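Local structure of hypothetical protein PP-LUZ7_gp033 (Pseudomonas phage LUZ7, 3PF6) at residues P17-P20 with D24-E27; E28-F33 with H39-A44. The protein is of unknown function, a small two-helix phage protein of the DUF6833 family that packs against a second copy of itself. One frame throughout, in Å; residues are numbered along the deposited sequence. Where two conformers were deposited one is given.

Contact 1 (P17-P20 with D24-E27); sequences PTHP and DALE
The backbone N of H19 is hydrogen-bonded to T51 OG1 of the second subunit, while the H19 side chain packs on D24 and A25 at the start of helix 22-32. No hydrogen bond joins 17-20 to 24-27; the contact rests on van der Waals touches. P20 sets CB, CG and CD against the D24 side chain, CD reaching D24 CB at 3.8 Å, and the two side chains cross at about a right angle. With chi1 of D24 at -66°, CG is placed beside the backbone N, which sets the carboxylate across the proline ring: P20 CG lies 4.0 Å from D24 OD1. H19, one residue earlier, brings its CB to 3.9 Å from D24 CB. Its imidazole runs on along the helix, where CD2 approaches A25 CA obliquely at 3.7 Å and D24 O sits over one ring face. Within the turn that starts the helix, D24 N is hydrogen-bonded to S21 OG. The segment 17-20 has a second tie to the other subunit, P17 O to N50 ND2 of that chain. The arrangement is that of a loop folded back over the N-terminal turn of the helix it leads into, next to the second subunit.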
loop_
_atom_site.group_PDB
_atom_site.type_symbol
_atom_site.label_atom_id
_atom_site.label_comp_id
_atom_site.label_asym_id
_atom_site.label_seq_id
_atom_site.Cartn_x
_atom_site.Cartn_y
_atom_site.Cartn_z
ATOM N N PRO A 17 -1.977 -9.400 -6.712
ATOM C CA PRO A 17 -3.170 -9.956 -6.071
ATOM C C PRO A 17 -4.167 -8.936 -5.643
ATOM O O PRO A 17 -3.886 -7.750 -5.584
ATOM C CB PRO A 17 -2.622 -10.730 -4.863
ATOM C CG PRO A 17 -1.289 -10.208 -4.605
ATOM C CD PRO A 17 -0.761 -9.644 -5.920
ATOM N N THR A 18 -5.369 -9.423 -5.361
ATOM C CA THR A 18 -6.479 -8.638 -4.806
ATOM C C THR A 18 -7.082 -9.497 -3.682
ATOM O O THR A 18 -7.316 -10.676 -3.872
ATOM C CB THR A 18 -7.536 -8.251 -5.897
ATOM O OG1 THR A 18 -8.567 -7.398 -5.335
ATOM C CG2 THR A 18 -8.194 -9.427 -6.473
ATOM N N HIS A 19 -7.282 -8.908 -2.511
ATOM C CA HIS A 19 -7.685 -9.657 -1.320
ATOM C C HIS A 19 -9.096 -9.320 -0.902
ATOM O O HIS A 19 -9.657 -8.330 -1.363
ATOM C CB HIS A 19 -6.695 -9.378 -0.222
ATOM C CG HIS A 19 -5.322 -9.833 -0.563
ATOM N ND1 HIS A 19 -4.993 -11.164 -0.623
ATOM C CD2 HIS A 19 -4.219 -9.144 -0.935
ATOM C CE1 HIS A 19 -3.727 -11.271 -1.010
ATOM N NE2 HIS A 19 -3.228 -10.061 -1.170
ATOM N N PRO A 20 -9.675 -10.142 -0.030
ATOM C CA PRO A 20 -11.045 -9.931 0.379
ATOM C C PRO A 20 -11.252 -8.641 1.200
ATOM O O PRO A 20 -12.362 -8.089 1.241
ATOM C CB PRO A 20 -11.335 -11.165 1.240
ATOM C CG PRO A 20 -10.349 -12.156 0.930
ATOM C CD PRO A 20 -9.141 -11.426 0.470
ATOM N N ASP A 24 -6.941 -8.639 5.237
ATOM C CA ASP A 24 -6.280 -9.744 4.546
ATOM C C ASP A 24 -5.045 -9.265 3.783
ATOM O O ASP A 24 -4.024 -9.948 3.738
ATOM C CB ASP A 24 -7.251 -10.404 3.549
ATOM C CG ASP A 24 -8.423 -11.097 4.229
ATOM O OD1 ASP A 24 -8.389 -12.314 4.387
ATOM O OD2 ASP A 24 -9.365 -10.397 4.654
ATOM N N ALA A 25 -5.154 -8.088 3.145
ATOM C CA ALA A 25 -4.037 -7.539 2.368
ATOM C C ALA A 25 -2.851 -7.241 3.284
ATOM O O ALA A 25 -1.689 -7.438 2.925
ATOM C CB ALA A 25 -4.485 -6.247 1.633
ATOM N N LEU A 26 -3.138 -6.751 4.495
ATOM C CA LEU A 26 -2.080 -6.529 5.469
ATOM C C LEU A 26 -1.449 -7.834 5.938
ATOM O O LEU A 26 -0.225 -7.964 5.973
ATOM C CB LEU A 26 -2.590 -5.717 6.676
ATOM C CG LEU A 26 -2.936 -4.256 6.377
ATOM C CD1 LEU A 26 -3.689 -3.675 7.574
ATOM C CD2 LEU A 26 -1.688 -3.440 6.002
ATOM N N GLU A 27 -2.287 -8.815 6.236
ATOM C CA GLU A 27 -1.799 -10.160 6.596
ATOM C C GLU A 27 -0.840 -10.729 5.535
ATOM O O GLU A 27 0.232 -11.245 5.841
ATOM C CB GLU A 27 -2.985 -11.107 6.815
ATOM C CG GLU A 27 -3.788 -10.791 8.076
ATOM C CD GLU A 27 -5.149 -11.475 8.160
ATOM O OE1 GLU A 27 -5.519 -12.245 7.235
ATOM O OE2 GLU A 27 -5.853 -11.235 9.175
#

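Contact 2 (E28-F33 with H39-A44). Unlike the reference sequence in segment 28-33: F33 (reference Leu).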
loop_
_atom_site.group_PDB
_atom_site.type_symbol
_atom_site.label_atom_id
_atom_site.label_comp_id
_atom_site.label_asym_id
_atom_site.label_seq_id
_atom_site.Cartn_x
_atom_site.Cartn_y
_atom_site.Cartn_z
ATOM N N GLU A 28 -1.229 -10.626 4.275
ATOM C CA GLU A 28 -0.437 -11.190 3.191
ATOM C C GLU A 28 0.831 -10.391 2.949
ATOM O O GLU A 28 1.880 -10.957 2.684
ATOM C CB GLU A 28 -1.302 -11.345 1.928
ATOM C CG GLU A 28 -2.404 -12.357 2.127
ATOM C CD GLU A 28 -1.891 -13.791 2.234
ATOM O OE1 GLU A 28 -0.891 -14.130 1.568
ATOM O OE2 GLU A 28 -2.508 -14.595 2.972
ATOM N N ALA A 29 0.765 -9.075 3.060
ATOM C CA ALA A 29 1.958 -8.276 2.978
ATOM C C ALA A 29 2.931 -8.611 4.113
ATOM O O ALA A 29 4.155 -8.644 3.895
ATOM C CB ALA A 29 1.600 -6.787 2.977
ATOM N N ARG A 30 2.411 -8.895 5.298
ATOM C CA ARG A 30 3.276 -9.214 6.441
ATOM C C ARG A 30 3.992 -10.549 6.254
ATOM O O ARG A 30 5.108 -10.738 6.746
ATOM C CB ARG A 30 2.466 -9.139 7.731
ATOM C CG ARG A 30 3.280 -9.138 8.997
ATOM C CD ARG A 30 4.331 -8.010 8.996
ATOM N NE ARG A 30 4.860 -7.765 10.346
ATOM C CZ ARG A 30 6.090 -7.324 10.616
ATOM N NH1 ARG A 30 6.974 -7.099 9.656
ATOM N NH2 ARG A 30 6.437 -7.119 11.887
ATOM N N LEU A 31 3.364 -11.494 5.549
ATOM C CA LEU A 31 4.022 -12.739 5.195
ATOM C C LEU A 31 5.199 -12.542 4.242
ATOM O O LEU A 31 6.212 -13.278 4.304
ATOM C CB LEU A 31 3.017 -13.724 4.578
ATOM C CG LEU A 31 1.969 -14.339 5.497
ATOM C CD1 LEU A 31 0.982 -15.244 4.699
ATOM C CD2 LEU A 31 2.643 -15.175 6.607
ATOM N N LEU A 32 5.079 -11.556 3.372
ATOM C CA LEU A 32 6.131 -11.251 2.420
ATOM C C LEU A 32 7.248 -10.431 3.088
ATOM O O LEU A 32 8.404 -10.555 2.668
ATOM C CB LEU A 32 5.558 -10.506 1.206
ATOM C CG LEU A 32 4.689 -11.368 0.292
ATOM C CD1 LEU A 32 3.830 -10.474 -0.632
ATOM C CD2 LEU A 32 5.563 -12.340 -0.515
ATOM N N PHE A 33 6.892 -9.639 4.113
ATOM C CA PHE A 33 7.827 -8.766 4.861
ATOM C C PHE A 33 7.690 -8.992 6.370
ATOM O O PHE A 33 7.191 -8.153 7.134
ATOM C CB PHE A 33 7.659 -7.327 4.399
ATOM C CG PHE A 33 8.140 -7.141 2.992
ATOM C CD1 PHE A 33 9.478 -6.857 2.732
ATOM C CD2 PHE A 33 7.303 -7.397 1.916
ATOM C CE1 PHE A 33 9.948 -6.770 1.426
ATOM C CE2 PHE A 33 7.784 -7.331 0.608
ATOM C CZ PHE A 33 9.084 -7.020 0.366
ATOM N N HIS A 39 5.827 -1.428 13.654
ATOM C CA HIS A 39 5.760 0.006 13.429
ATOM C C HIS A 39 6.144 0.389 11.991
ATOM O O HIS A 39 5.409 1.168 11.306
ATOM C CB HIS A 39 6.648 0.790 14.398
ATOM C CG HIS A 39 6.503 2.268 14.248
ATOM N ND1 HIS A 39 7.332 3.033 13.460
ATOM C CD2 HIS A 39 5.573 3.110 14.749
ATOM C CE1 HIS A 39 6.922 4.288 13.490
ATOM N NE2 HIS A 39 5.863 4.363 14.278
ATOM N N ASP A 40 7.303 -0.091 11.550
ATOM C CA ASP A 40 7.773 0.264 10.212
ATOM C C ASP A 40 6.815 -0.297 9.164
ATOM O O ASP A 40 6.563 0.331 8.149
ATOM C CB ASP A 40 9.202 -0.244 9.944
ATOM C CG ASP A 40 10.260 0.561 10.689
ATOM O OD1 ASP A 40 9.948 1.670 11.203
ATOM O OD2 ASP A 40 11.420 0.088 10.734
ATOM N N PHE A 41 6.306 -1.513 9.401
ATOM C CA PHE A 41 5.371 -2.149 8.478
ATOM C C PHE A 41 4.121 -1.283 8.309
ATOM O O PHE A 41 3.690 -0.996 7.191
ATOM C CB PHE A 41 5.005 -3.547 8.980
ATOM C CG PHE A 41 4.025 -4.253 8.113
ATOM C CD1 PHE A 41 4.449 -4.893 6.958
ATOM C CD2 PHE A 41 2.669 -4.283 8.451
ATOM C CE1 PHE A 41 3.537 -5.545 6.139
ATOM C CE2 PHE A 41 1.742 -4.946 7.635
ATOM C CZ PHE A 41 2.180 -5.561 6.475
HETATM N N MSE A 42 3.525 -0.864 9.434
HETATM C CA MSE A 42 2.325 -0.048 9.314
HETATM C C MSE A 42 2.629 1.313 8.721
HETATM O O MSE A 42 1.800 1.867 7.999
HETATM C CB MSE A 42 1.608 0.096 10.670
HETATM C CG MSE A 42 1.037 -1.202 11.172
HETATM SE SE MSE A 42 -0.327 -1.967 9.988
HETATM C CE MSE A 42 -1.837 -0.862 10.519
ATOM N N ARG A 43 3.803 1.866 9.016
ATOM C CA ARG A 43 4.145 3.164 8.448
ATOM C C ARG A 43 4.191 3.070 6.916
ATOM O O ARG A 43 3.677 3.950 6.220
ATOM C CB ARG A 43 5.455 3.704 9.009
ATOM C CG ARG A 43 5.788 5.118 8.582
ATOM C CD ARG A 43 6.974 5.661 9.336
ATOM N NE ARG A 43 7.208 7.085 9.059
ATOM C CZ ARG A 43 6.479 8.077 9.580
ATOM N NH1 ARG A 43 5.481 7.824 10.412
ATOM N NH2 ARG A 43 6.763 9.324 9.264
ATOM N N ALA A 44 4.765 1.970 6.424
ATOM C CA ALA A 44 4.899 1.736 4.986
ATOM C C ALA A 44 3.527 1.505 4.353
ATOM O O ALA A 44 3.141 2.162 3.373
ATOM C CB ALA A 44 5.830 0.550 4.722
#
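R30 and F41 meet where the two helices, 22-32 and 38-58, joined by a short loop, approach each other as a helical hairpin. F41 is the only residue of 39-44 that takes part. Its CG stands anti to the backbone N, which sends the ring out from helix 38-58 onto the last turns of helix 22-32. There CZ comes to 3.5 Å from the backbone N of R30, and to 3.8 Å from A29 CB, a purely apolar touch. The ring thus bears on the helix backbone as well as on its side chains.

R30 covers one face of this ring. With CG anti to its own backbone N, the chain then bends at chi2 (55°), and the bend lowers CD over the centre of the phenyl group, 3.7 Å from the F41 centroid and only 11° off the normal: a CH-pi contact made by the aliphatic part of the arginine. The guanidinium continues past the ring, its plane moderately turned from that of the phenyl group, and has F41 CB over one of its faces toward the rim. The charged end is spent on carbonyls of the chain that leaves the helix. NH1 donates to F33 O and also to G35 O, while NH2 donates to G36 O, so the arginine ties the connecting loop to the helix end. The bond to F33 O is short, R30 NH1 to O 2.7 Å, but bent to 145° at the hydrogen; NH1 lies in the carbonyl plane of F33, while the oxygen stands somewhat out of the guanidinium plane.

Both contacts use helix 22-32, contact 1 at its beginning and contact 2 at its end. Contact 1 is partly buried and near the surface, joining a loop to the helix that follows it. Contact 2 is a buried helix-to-helix contact in which one aromatic ring does most of the work. Neither pair of segments is joined by a hydrogen bond; the polar bonds of contact 2 run from R30 to the chain after its own helix. The two meet along the helix: L26 O packs on F41 CZ at 3.4 Å, and H19 CE1 on E28 CG at 3.6 Å. Each also touches the second subunit, contact 1 with hydrogen bonds as well as packing, contact 2 by packing such as A29 on A44 of that chain.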